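Local coordinates for protein trans-2-enoyl-CoA reductase (Treponema denticola ATCC 35405, PDB 4GGO) that catalyses the NADH-dependent reduction of the carbon-carbon double bond of crotonyl-CoA to butyryl-CoA and takes part in bacterial fatty acid synthesis, at residues G236-A239 and Y244-G247; S164-F169 and K203-E208. All coordinates share one frame; numbering follows the deposited sequence.

Contact 1: G236-A239 and Y244-G247; sequences GPEA and YRKG
Gly236 and Arg245 meet where the chain, having left strand 227-233 of the Rossmann-type parallel sheet, turns through the short helix 241-244 toward helix 248-266; the backbones come closest at Gly236 and Tyr244, 6.8 Å between their CA atoms. The one hydrogen bond between the two segments runs from Arg245 NH1 to Gly236 O, 3.0 Å long but bent, with 131° at the hydrogen. NH1 stands above the carbonyl plane, 50° out of it, while Gly236 O sits at the edge of the guanidinium, somewhat tilted from its plane. A bend at chi2 (83°) turns the arginine chain so that the guanidinium reaches the carbonyls of Gly236 and Pro237, the same NH1 coming within 3.7 Å of Pro237 O. Glu238 adds a charge nearby: its backbone turns the side chain away, yet the carboxylate swings back until OE1 lies 4.2 Å from Arg245 NH2. This oxygen is well out of the guanidinium plane, too far and too poorly aimed for a salt bridge, so any attraction is probably a loose electrostatic one. Tyr244, the probable proton donor, starts its side chain toward 236-239, and its ring meets that of Tyr234, a substrate-binding residue, edge-to-face. Ile288 and Ile291 also touch the Tyr244 side chain. Pro237 packs on Tyr294 of helix 291-305. The loop beside the active site is thus tied to the residue directly after Tyr244: Tyr244 CB stays 5.1 Å from Gly236 N, whereas NH1 of Arg245 reaches the Gly236 oxygen.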
loop_
_atom_site.group_PDB
_atom_site.type_symbol
_atom_site.label_atom_id
_atom_site.label_comp_id
_atom_site.label_asym_id
_atom_site.label_seq_id
_atom_site.Cartn_x
_atom_site.Cartn_y
_atom_site.Cartn_z
ATOM N N GLY A 236 -14.130 0.799 -0.738
ATOM C CA GLY A 236 -14.512 1.665 -1.838
ATOM C C GLY A 236 -15.939 2.174 -1.791
ATOM O O GLY A 236 -16.714 1.794 -0.913
ATOM N N PRO A 237 -16.294 3.040 -2.753
ATOM C CA PRO A 237 -17.615 3.668 -2.841
ATOM C C PRO A 237 -18.657 2.726 -3.432
ATOM O O PRO A 237 -18.321 1.628 -3.880
ATOM C CB PRO A 237 -17.371 4.827 -3.806
ATOM C CG PRO A 237 -16.317 4.305 -4.720
ATOM C CD PRO A 237 -15.408 3.472 -3.850
ATOM N N GLU A 238 -19.911 3.166 -3.431
ATOM C CA GLU A 238 -21.015 2.389 -3.984
ATOM C C GLU A 238 -20.812 2.058 -5.457
ATOM O O GLU A 238 -21.188 0.979 -5.915
ATOM C CB GLU A 238 -22.332 3.149 -3.813
ATOM C CG GLU A 238 -22.839 3.195 -2.385
ATOM C CD GLU A 238 -23.342 1.848 -1.910
ATOM O OE1 GLU A 238 -23.206 1.551 -0.704
ATOM O OE2 GLU A 238 -23.876 1.088 -2.746
ATOM N N ALA A 239 -20.211 2.989 -6.191
ATOM C CA ALA A 239 -20.065 2.867 -7.640
ATOM C C ALA A 239 -19.206 1.681 -8.077
ATOM O O ALA A 239 -19.347 1.189 -9.198
ATOM C CB ALA A 239 -19.513 4.161 -8.225
ATOM N N TYR A 244 -15.285 -4.596 -5.665
ATOM C CA TYR A 244 -14.701 -4.638 -4.327
ATOM C C TYR A 244 -15.597 -5.309 -3.289
ATOM O O TYR A 244 -15.118 -5.756 -2.248
ATOM C CB TYR A 244 -14.323 -3.230 -3.865
ATOM C CG TYR A 244 -13.198 -2.608 -4.661
ATOM C CD1 TYR A 244 -11.873 -2.888 -4.358
ATOM C CD2 TYR A 244 -13.461 -1.740 -5.711
ATOM C CE1 TYR A 244 -10.841 -2.324 -5.080
ATOM C CE2 TYR A 244 -12.435 -1.170 -6.439
ATOM C CZ TYR A 244 -11.129 -1.465 -6.119
ATOM O OH TYR A 244 -10.105 -0.899 -6.842
ATOM N N ARG A 245 -16.894 -5.375 -3.571
ATOM C CA ARG A 245 -17.837 -6.027 -2.668
ATOM C C ARG A 245 -18.184 -7.436 -3.133
ATOM O O ARG A 245 -17.998 -8.407 -2.399
ATOM C CB ARG A 245 -19.129 -5.216 -2.555
ATOM C CG ARG A 245 -19.416 -4.657 -1.173
ATOM C CD ARG A 245 -18.672 -3.354 -0.943
ATOM N NE ARG A 245 -19.353 -2.504 0.030
ATOM C CZ ARG A 245 -19.268 -1.177 0.049
ATOM N NH1 ARG A 245 -18.530 -0.548 -0.856
ATOM N NH2 ARG A 245 -19.921 -0.479 0.968
ATOM N N LYS A 246 -18.689 -7.535 -4.359
ATOM C CA LYS A 246 -19.243 -8.785 -4.865
ATOM C C LYS A 246 -18.411 -9.405 -5.988
ATOM O O LYS A 246 -18.792 -10.433 -6.542
ATOM C CB LYS A 246 -20.687 -8.567 -5.341
ATOM C CG LYS A 246 -21.593 -7.883 -4.318
ATOM C CD LYS A 246 -23.045 -7.796 -4.792
ATOM C CE LYS A 246 -23.655 -9.173 -5.013
ATOM N NZ LYS A 246 -25.088 -9.120 -5.436
ATOM N N GLY A 247 -17.282 -8.786 -6.319
ATOM C CA GLY A 247 -16.429 -9.281 -7.389
ATOM C C GLY A 247 -15.298 -10.161 -6.890
ATOM O O GLY A 247 -15.292 -10.577 -5.730
#

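Contact 2: S164-F169 and K203-E208; sequences SVLKPF and KVMGGE
Ser164 packs against Val204 and Met205 in a small, largely apolar contact between the loop after strand 161-163 and the C-terminal end of helix 195-205, within the catalytic region of this Rossmann-fold reductase. The backbones come closest at Ser164 and Val204, with 6.1 Å between their CA atoms. Ser164 CB is the centre of the contact: it lies 4.0 Å from Val204 CB and 4.1 Å from Met205 SD, meeting the helix at two successive residues. Val204 turns its branched end to the serine, CG1 near Ser164 CB and CG2 near the Ser164 backbone N. The backbone of the loop points Ser164 CB at the helix, while chi1 (66°) places OG between the backbone N and the carbonyl carbon, where this polar end hydrogen-bonds to Pro151 O. Met205 reaches along the loop, extended as far as its sulfur (chi2 179°) and then bent at chi3 (60°). Its sulfur touches both Ser164 CB and, more loosely, Leu166 CD2, which is 4.5 Å from SD. Helix 248-266 borders this side, Ile249 meeting Leu166 and Ala252 meeting Met205. Leu166 also packs on Ile288, and its side chain lies about 6 Å from that of Tyr244, the probable proton donor, so the loop reaches the border of the active site. Past the helix end, Gly206 leaves helical geometry and Gly207 is the N-cap of the next helix, 208-219. Lys203 and Glu208 span this break by a salt bridge, extended by Asp155 and Arg153; Lys203 NZ lies 2.7 Å from Glu208 OE1, on the syn lone pair of that oxygen.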
loop_
_atom_site.group_PDB
_atom_site.type_symbol
_atom_site.label_atom_id
_atom_site.label_comp_id
_atom_site.label_asym_id
_atom_site.label_seq_id
_atom_site.Cartn_x
_atom_site.Cartn_y
_atom_site.Cartn_z
ATOM N N SER A 164 -4.152 -13.243 -10.416
ATOM C CA SER A 164 -5.370 -12.584 -9.957
ATOM C C SER A 164 -6.013 -11.770 -11.073
ATOM O O SER A 164 -5.330 -11.301 -11.985
ATOM C CB SER A 164 -5.077 -11.680 -8.757
ATOM O OG SER A 164 -4.236 -10.600 -9.124
ATOM N N VAL A 165 -7.331 -11.617 -11.001
ATOM C CA VAL A 165 -8.060 -10.769 -11.935
ATOM C C VAL A 165 -8.917 -9.763 -11.171
ATOM O O VAL A 165 -9.235 -9.968 -9.999
ATOM C CB VAL A 165 -8.965 -11.590 -12.877
ATOM C CG1 VAL A 165 -8.154 -12.654 -13.607
ATOM C CG2 VAL A 165 -10.109 -12.225 -12.099
ATOM N N LEU A 166 -9.278 -8.671 -11.836
ATOM C CA LEU A 166 -10.127 -7.650 -11.236
ATOM C C LEU A 166 -11.434 -7.570 -12.009
ATOM O O LEU A 166 -11.606 -6.700 -12.863
ATOM C CB LEU A 166 -9.428 -6.292 -11.266
ATOM C CG LEU A 166 -7.984 -6.243 -10.763
ATOM C CD1 LEU A 166 -7.437 -4.828 -10.853
ATOM C CD2 LEU A 166 -7.887 -6.770 -9.341
ATOM N N LYS A 167 -12.356 -8.483 -11.713
ATOM C CA LYS A 167 -13.572 -8.620 -12.509
ATOM C C LYS A 167 -14.805 -8.925 -11.651
ATOM O O LYS A 167 -14.680 -9.453 -10.547
ATOM C CB LYS A 167 -13.370 -9.694 -13.589
ATOM C CG LYS A 167 -12.353 -9.298 -14.659
ATOM C CD LYS A 167 -12.319 -10.254 -15.840
ATOM C CE LYS A 167 -11.756 -11.606 -15.466
ATOM N NZ LYS A 167 -11.360 -12.356 -16.692
ATOM N N PRO A 168 -16.003 -8.584 -12.156
ATOM C CA PRO A 168 -17.240 -8.857 -11.417
ATOM C C PRO A 168 -17.718 -10.291 -11.615
ATOM O O PRO A 168 -17.061 -11.072 -12.303
ATOM C CB PRO A 168 -18.235 -7.897 -12.063
ATOM C CG PRO A 168 -17.776 -7.816 -13.475
ATOM C CD PRO A 168 -16.270 -7.858 -13.412
ATOM N N PHE A 169 -18.853 -10.629 -11.011
ATOM C CA PHE A 169 -19.490 -11.920 -11.237
ATOM C C PHE A 169 -20.867 -11.724 -11.861
ATOM O O PHE A 169 -21.558 -10.750 -11.564
ATOM C CB PHE A 169 -19.623 -12.708 -9.929
ATOM C CG PHE A 169 -18.315 -13.195 -9.372
ATOM C CD1 PHE A 169 -17.552 -14.121 -10.060
ATOM C CD2 PHE A 169 -17.859 -12.739 -8.147
ATOM C CE1 PHE A 169 -16.351 -14.571 -9.543
ATOM C CE2 PHE A 169 -16.661 -13.186 -7.624
ATOM C CZ PHE A 169 -15.907 -14.103 -8.322
ATOM N N LYS A 203 -6.421 -16.893 -4.004
ATOM C CA LYS A 203 -5.106 -17.478 -3.760
ATOM C C LYS A 203 -4.030 -16.405 -3.671
ATOM O O LYS A 203 -3.099 -16.509 -2.872
ATOM C CB LYS A 203 -4.751 -18.470 -4.870
ATOM C CG LYS A 203 -4.971 -19.928 -4.506
ATOM C CD LYS A 203 -4.002 -20.371 -3.423
ATOM C CE LYS A 203 -4.189 -21.837 -3.075
ATOM N NZ LYS A 203 -3.268 -22.270 -1.988
ATOM N N VAL A 204 -4.168 -15.368 -4.491
ATOM C CA VAL A 204 -3.161 -14.318 -4.574
ATOM C C VAL A 204 -3.428 -13.163 -3.607
ATOM O O VAL A 204 -2.510 -12.666 -2.955
ATOM C CB VAL A 204 -3.051 -13.770 -6.014
ATOM C CG1 VAL A 204 -2.034 -12.645 -6.085
ATOM C CG2 VAL A 204 -2.677 -14.885 -6.978
ATOM N N MET A 205 -4.687 -12.748 -3.505
ATOM C CA MET A 205 -5.030 -11.553 -2.737
ATOM C C MET A 205 -5.697 -11.836 -1.388
ATOM O O MET A 205 -5.990 -10.911 -0.630
ATOM C CB MET A 205 -5.910 -10.621 -3.574
ATOM C CG MET A 205 -5.276 -10.196 -4.888
ATOM S SD MET A 205 -6.351 -9.123 -5.857
ATOM C CE MET A 205 -6.561 -7.746 -4.730
ATOM N N GLY A 206 -5.932 -13.109 -1.088
ATOM C CA GLY A 206 -6.527 -13.488 0.182
ATOM C C GLY A 206 -5.530 -13.434 1.326
ATOM O O GLY A 206 -4.516 -12.741 1.243
ATOM N N GLY A 207 -5.807 -14.177 2.391
ATOM C CA GLY A 207 -4.970 -14.136 3.578
ATOM C C GLY A 207 -4.144 -15.384 3.845
ATOM O O GLY A 207 -3.703 -15.604 4.972
ATOM N N GLU A 208 -3.924 -16.197 2.817
ATOM C CA GLU A 208 -3.154 -17.430 2.985
ATOM C C GLU A 208 -1.702 -17.174 3.385
ATOM O O GLU A 208 -1.216 -17.732 4.369
ATOM C CB GLU A 208 -3.210 -18.297 1.724
ATOM C CG GLU A 208 -4.541 -19.003 1.513
ATOM C CD GLU A 208 -4.459 -20.108 0.475
ATOM O OE1 GLU A 208 -3.424 -20.201 -0.221
ATOM O OE2 GLU A 208 -5.426 -20.890 0.363
#

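Contact 2 closes before contact 1 opens, so the two follow in series along the chain, with strand 227-233 between them; their centres are 14 Å apart, on the same side of the chain's centre. Helix 248-266 joins them: Gly247 of contact 1 is its N-cap, and Leu166, Phe169 and Met205 of contact 2 pack on its residues Ile249, Thr248 and Ala252 respectively. They also touch directly, the ring of Phe169 lying against the backbone of Lys246 and Gly247. Ile288 meets both Tyr244 and Leu166. Loops from distant parts of the catalytic region thus converge around the start of this helix, next to the probable proton donor Tyr244.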